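Local coordinates for DNA processing protein DprA (Streptococcus pneumoniae, PDB 3UQZ), which binds single-stranded DNA cooperatively, protects it from nucleases and helps load RecA onto it during natural transformation, at residues V221-E235 with L252-Q264. Numbering follows the deposited sequence.
Sequences VAEAKMRSGSLITCE and LDGLSDGCHHLIQ
Ala224 and Gly258 bring the two segments together. Gly258 N donates to Ala224 O at 2.8 Å, from above the carbonyl plane. This ties the loop after strand 218-222 to the first turn of helix 257-264. Gly258 has no side chain, and its backbone meets the Ala224 carbonyl directly. Cys259 SG lies beside its own backbone N (chi1 -62°), where it accepts a nearly straight bond from Ala224 N at 3.5 Å. Deeper in, Leu262 wedges between the strand and helix 229-239. Leu262 CD1 meets Cys234 CB at 3.7 Å and Val221 CG2 at 4.0 Å. Leu231 CD1 reaches Gly258 O and Leu262 CG. Water 1 joins Glu223 N to Ser256 OG. Leu255 packs against the Glu223 carboxylate, whose OE2 bonds to Ser118.

The outer side is looser and partly exposed. Selenomethionine Met226 bends at chi2 (-61°), which carries CE to His261 CB at 3.6 Å. Met226 SE approaches the His261 ring obliquely, 4.9 Å from its centroid. Glu235 OE2 lies at that ring's edge, 3.9 Å from His261 NE2. Water 2 joins Met226 N to Gly254 O.

Across the dimer, Ile263 packs on Leu269 of the second subunit. The axes of 229-235 and 257-264 run nearly parallel (20°) and come within 9.9 Å. Strand 218-222, helix 229-239, strand 243-246 and helix 257-264 alternate as in a Rossmann-like fold, with strand 218-222 between parallel strands 108-113 and 243-246.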
loop_
_atom_site.group_PDB
_atom_site.type_symbol
_atom_site.label_atom_id
_atom_site.label_comp_id
_atom_site.label_asym_id
_atom_site.label_seq_id
_atom_site.Cartn_x
_atom_site.Cartn_y
_atom_site.Cartn_z
ATOM N N VAL A 221 -5.784 1.304 10.742
ATOM C CA VAL A 221 -4.701 0.408 11.181
ATOM C C VAL A 221 -3.356 1.083 11.055
ATOM O O VAL A 221 -3.098 1.788 10.082
ATOM C CB VAL A 221 -4.622 -0.969 10.490
ATOM C CG1 VAL A 221 -4.583 -2.097 11.511
ATOM C CG2 VAL A 221 -5.688 -1.163 9.423
ATOM N N ALA A 222 -2.480 0.794 12.009
ATOM C CA ALA A 222 -1.115 1.277 12.049
ATOM C C ALA A 222 -0.293 0.276 12.809
ATOM O O ALA A 222 -0.657 -0.125 13.918
ATOM C CB ALA A 222 -1.044 2.623 12.732
ATOM N N GLU A 223 0.809 -0.149 12.195
ATOM C CA GLU A 223 1.752 -1.107 12.755
ATOM C C GLU A 223 1.097 -2.410 13.194
ATOM O O GLU A 223 1.247 -2.827 14.335
ATOM C CB GLU A 223 2.656 -0.474 13.839
ATOM C CG GLU A 223 3.531 0.654 13.309
ATOM C CD GLU A 223 4.855 0.881 14.009
ATOM O OE1 GLU A 223 5.014 0.426 15.167
ATOM O OE2 GLU A 223 5.723 1.558 13.411
ATOM N N ALA A 224 0.376 -3.053 12.280
ATOM C CA ALA A 224 -0.235 -4.348 12.532
ATOM C C ALA A 224 0.738 -5.396 12.001
ATOM O O ALA A 224 1.195 -5.296 10.861
ATOM C CB ALA A 224 -1.583 -4.450 11.833
ATOM N N LYS A 225 1.162 -6.311 12.875
ATOM C CA LYS A 225 2.081 -7.392 12.527
ATOM C C LYS A 225 1.273 -8.515 11.901
ATOM O O LYS A 225 0.042 -8.489 11.955
ATOM C CB LYS A 225 2.797 -7.920 13.777
ATOM C CG LYS A 225 3.877 -7.000 14.288
ATOM C CD LYS A 225 4.272 -7.381 15.677
ATOM C CE LYS A 225 4.855 -6.192 16.384
ATOM N NZ LYS A 225 5.556 -6.592 17.629
HETATM N N MSE A 226 1.946 -9.496 11.295
HETATM C CA MSE A 226 1.244 -10.652 10.756
HETATM C C MSE A 226 0.755 -11.456 11.954
HETATM O O MSE A 226 1.385 -11.423 13.013
HETATM C CB MSE A 226 2.170 -11.499 9.884
HETATM C CG MSE A 226 2.439 -10.885 8.530
HETATM SE SE MSE A 226 0.859 -10.618 7.410
HETATM C CE MSE A 226 1.820 -10.288 5.743
ATOM N N ARG A 227 -0.393 -12.124 11.806
ATOM C CA ARG A 227 -1.041 -12.940 12.839
ATOM C C ARG A 227 -1.225 -12.220 14.202
ATOM O O ARG A 227 -1.186 -12.850 15.257
ATOM C CB ARG A 227 -0.440 -14.378 12.915
ATOM C CG ARG A 227 0.999 -14.497 13.433
ATOM C CD ARG A 227 1.766 -15.674 12.848
ATOM N NE ARG A 227 2.211 -15.448 11.465
ATOM C CZ ARG A 227 3.327 -14.804 11.118
ATOM N NH1 ARG A 227 4.122 -14.281 12.044
ATOM N NH2 ARG A 227 3.645 -14.668 9.834
ATOM N N SER A 228 -1.442 -10.888 14.150
ATOM C CA SER A 228 -1.642 -10.007 15.303
ATOM C C SER A 228 -3.128 -9.823 15.593
ATOM O O SER A 228 -3.972 -10.186 14.760
ATOM C CB SER A 228 -1.014 -8.643 15.034
ATOM O OG SER A 228 -1.692 -7.983 13.981
ATOM N N GLY A 229 -3.427 -9.238 16.757
ATOM C CA GLY A 229 -4.789 -8.936 17.180
ATOM C C GLY A 229 -5.448 -7.874 16.320
ATOM O O GLY A 229 -6.629 -7.999 15.988
ATOM N N SER A 230 -4.673 -6.834 15.928
ATOM C CA SER A 230 -5.117 -5.708 15.097
ATOM C C SER A 230 -5.560 -6.186 13.711
ATOM O O SER A 230 -6.572 -5.708 13.192
ATOM C CB SER A 230 -4.017 -4.659 14.969
ATOM O OG SER A 230 -3.031 -4.766 15.984
ATOM N N LEU A 231 -4.817 -7.152 13.132
ATOM C CA LEU A 231 -5.103 -7.748 11.828
ATOM C C LEU A 231 -6.418 -8.509 11.869
ATOM O O LEU A 231 -7.236 -8.352 10.961
ATOM C CB LEU A 231 -3.941 -8.664 11.397
ATOM C CG LEU A 231 -4.052 -9.351 10.027
ATOM C CD1 LEU A 231 -3.781 -8.390 8.897
ATOM C CD2 LEU A 231 -3.095 -10.499 9.934
ATOM N N ILE A 232 -6.631 -9.305 12.945
ATOM C CA ILE A 232 -7.848 -10.096 13.187
ATOM C C ILE A 232 -9.083 -9.175 13.253
ATOM O O ILE A 232 -10.094 -9.477 12.614
ATOM C CB ILE A 232 -7.675 -11.041 14.419
ATOM C CG1 ILE A 232 -6.664 -12.176 14.101
ATOM C CG2 ILE A 232 -9.014 -11.636 14.881
ATOM C CD1 ILE A 232 -5.979 -12.841 15.311
ATOM N N THR A 233 -8.964 -8.026 13.956
ATOM C CA THR A 233 -10.002 -6.994 14.095
ATOM C C THR A 233 -10.382 -6.445 12.704
ATOM O O THR A 233 -11.567 -6.305 12.412
ATOM C CB THR A 233 -9.510 -5.886 15.059
ATOM O OG1 THR A 233 -9.130 -6.474 16.303
ATOM C CG2 THR A 233 -10.539 -4.818 15.320
ATOM N N CYS A 234 -9.379 -6.164 11.848
ATOM C CA CYS A 234 -9.555 -5.617 10.496
ATOM C C CYS A 234 -10.140 -6.621 9.524
ATOM O O CYS A 234 -11.006 -6.270 8.716
ATOM C CB CYS A 234 -8.252 -5.029 9.975
ATOM S SG CYS A 234 -7.700 -3.568 10.884
ATOM N N GLU A 235 -9.676 -7.870 9.598
ATOM C CA GLU A 235 -10.199 -8.939 8.759
ATOM C C GLU A 235 -11.683 -9.174 9.082
ATOM O O GLU A 235 -12.488 -9.274 8.159
ATOM C CB GLU A 235 -9.348 -10.216 8.890
ATOM C CG GLU A 235 -7.991 -10.095 8.203
ATOM C CD GLU A 235 -7.072 -11.306 8.234
ATOM O OE1 GLU A 235 -7.035 -12.017 9.266
ATOM O OE2 GLU A 235 -6.349 -11.515 7.232
ATOM N N LEU A 252 11.049 -3.555 6.057
ATOM C CA LEU A 252 12.171 -4.147 6.785
ATOM C C LEU A 252 11.826 -4.613 8.198
ATOM O O LEU A 252 12.159 -5.750 8.522
ATOM C CB LEU A 252 13.379 -3.189 6.819
ATOM C CG LEU A 252 13.850 -2.592 5.466
ATOM C CD1 LEU A 252 14.466 -1.208 5.653
ATOM C CD2 LEU A 252 14.815 -3.517 4.752
ATOM N N ASP A 253 11.155 -3.750 9.023
ATOM C CA ASP A 253 10.762 -3.977 10.438
ATOM C C ASP A 253 9.932 -5.196 10.760
ATOM O O ASP A 253 10.062 -5.726 11.865
ATOM C CB ASP A 253 9.917 -2.814 10.990
ATOM C CG ASP A 253 10.530 -1.447 11.004
ATOM O OD1 ASP A 253 11.716 -1.335 11.373
ATOM O OD2 ASP A 253 9.778 -0.467 10.828
ATOM N N GLY A 254 8.953 -5.506 9.916
ATOM C CA GLY A 254 7.996 -6.571 10.198
ATOM C C GLY A 254 6.767 -6.024 10.914
ATOM O O GLY A 254 5.726 -6.688 10.987
ATOM N N LEU A 255 6.887 -4.783 11.425
ATOM C CA LEU A 255 5.858 -4.044 12.142
ATOM C C LEU A 255 4.622 -3.712 11.316
ATOM O O LEU A 255 3.527 -3.766 11.862
ATOM C CB LEU A 255 6.445 -2.749 12.720
ATOM C CG LEU A 255 7.132 -2.860 14.073
ATOM C CD1 LEU A 255 8.037 -1.686 14.292
ATOM C CD2 LEU A 255 6.114 -2.958 15.207
ATOM N N SER A 256 4.779 -3.341 10.028
ATOM C CA SER A 256 3.638 -2.964 9.183
ATOM C C SER A 256 3.205 -4.031 8.170
ATOM O O SER A 256 2.460 -3.716 7.241
ATOM C CB SER A 256 3.896 -1.626 8.500
ATOM O OG SER A 256 3.954 -0.567 9.440
ATOM N N ASP A 257 3.631 -5.292 8.375
ATOM C CA ASP A 257 3.338 -6.416 7.485
ATOM C C ASP A 257 1.853 -6.685 7.318
ATOM O O ASP A 257 1.414 -7.014 6.219
ATOM C CB ASP A 257 4.073 -7.698 7.935
ATOM C CG ASP A 257 5.592 -7.734 7.760
ATOM O OD1 ASP A 257 6.178 -6.702 7.345
ATOM O OD2 ASP A 257 6.200 -8.791 8.069
ATOM N N GLY A 258 1.102 -6.551 8.405
ATOM C CA GLY A 258 -0.341 -6.763 8.430
ATOM C C GLY A 258 -1.093 -5.693 7.672
ATOM O O GLY A 258 -2.051 -6.002 6.964
ATOM N N CYS A 259 -0.640 -4.422 7.802
ATOM C CA CYS A 259 -1.172 -3.250 7.098
ATOM C C CYS A 259 -0.991 -3.451 5.607
ATOM O O CYS A 259 -1.914 -3.200 4.838
ATOM C CB CYS A 259 -0.466 -1.973 7.547
ATOM S SG CYS A 259 -0.663 -1.574 9.301
ATOM N N HIS A 260 0.217 -3.892 5.207
ATOM C CA HIS A 260 0.605 -4.138 3.823
ATOM C C HIS A 260 -0.214 -5.258 3.216
ATOM O O HIS A 260 -0.682 -5.112 2.087
ATOM C CB HIS A 260 2.115 -4.398 3.721
ATOM C CG HIS A 260 2.962 -3.221 4.101
ATOM N ND1 HIS A 260 4.291 -3.378 4.434
ATOM C CD2 HIS A 260 2.640 -1.906 4.197
ATOM C CE1 HIS A 260 4.737 -2.165 4.715
ATOM N NE2 HIS A 260 3.778 -1.247 4.593
ATOM N N HIS A 261 -0.437 -6.346 3.980
ATOM C CA HIS A 261 -1.251 -7.489 3.562
ATOM C C HIS A 261 -2.700 -7.027 3.329
ATOM O O HIS A 261 -3.295 -7.402 2.318
ATOM C CB HIS A 261 -1.182 -8.609 4.615
ATOM C CG HIS A 261 -2.124 -9.744 4.365
ATOM N ND1 HIS A 261 -1.845 -10.728 3.425
ATOM C CD2 HIS A 261 -3.317 -10.020 4.943
ATOM C CE1 HIS A 261 -2.874 -11.562 3.458
ATOM N NE2 HIS A 261 -3.782 -11.185 4.361
ATOM N N LEU A 262 -3.241 -6.181 4.244
ATOM C CA LEU A 262 -4.598 -5.640 4.164
ATOM C C LEU A 262 -4.798 -4.789 2.909
ATOM O O LEU A 262 -5.820 -4.943 2.235
ATOM C CB LEU A 262 -4.965 -4.841 5.434
ATOM C CG LEU A 262 -5.365 -5.657 6.676
ATOM C CD1 LEU A 262 -5.113 -4.870 7.944
ATOM C CD2 LEU A 262 -6.800 -6.127 6.600
ATOM N N ILE A 263 -3.818 -3.905 2.587
ATOM C CA ILE A 263 -3.836 -3.041 1.395
ATOM C C ILE A 263 -3.870 -3.913 0.131
ATOM O O ILE A 263 -4.661 -3.643 -0.774
ATOM C CB ILE A 263 -2.677 -2.006 1.389
ATOM C CG1 ILE A 263 -2.874 -0.967 2.499
ATOM C CG2 ILE A 263 -2.537 -1.321 0.020
ATOM C CD1 ILE A 263 -1.602 -0.247 2.939
ATOM N N GLN A 264 -3.053 -4.983 0.104
ATOM C CA GLN A 264 -2.992 -5.933 -1.011
ATOM C C GLN A 264 -4.349 -6.602 -1.201
ATOM O O GLN A 264 -4.788 -6.772 -2.336
ATOM C CB GLN A 264 -1.902 -6.989 -0.777
ATOM C CG GLN A 264 -0.486 -6.442 -0.900
ATOM C CD GLN A 264 0.588 -7.450 -0.552
ATOM O OE1 GLN A 264 0.412 -8.358 0.277
ATOM N NE2 GLN A 264 1.758 -7.263 -1.129
HETATM O O HOH W 1 2.002 1.206 9.890
HETATM O O HOH W 2 4.689 -9.270 10.982
#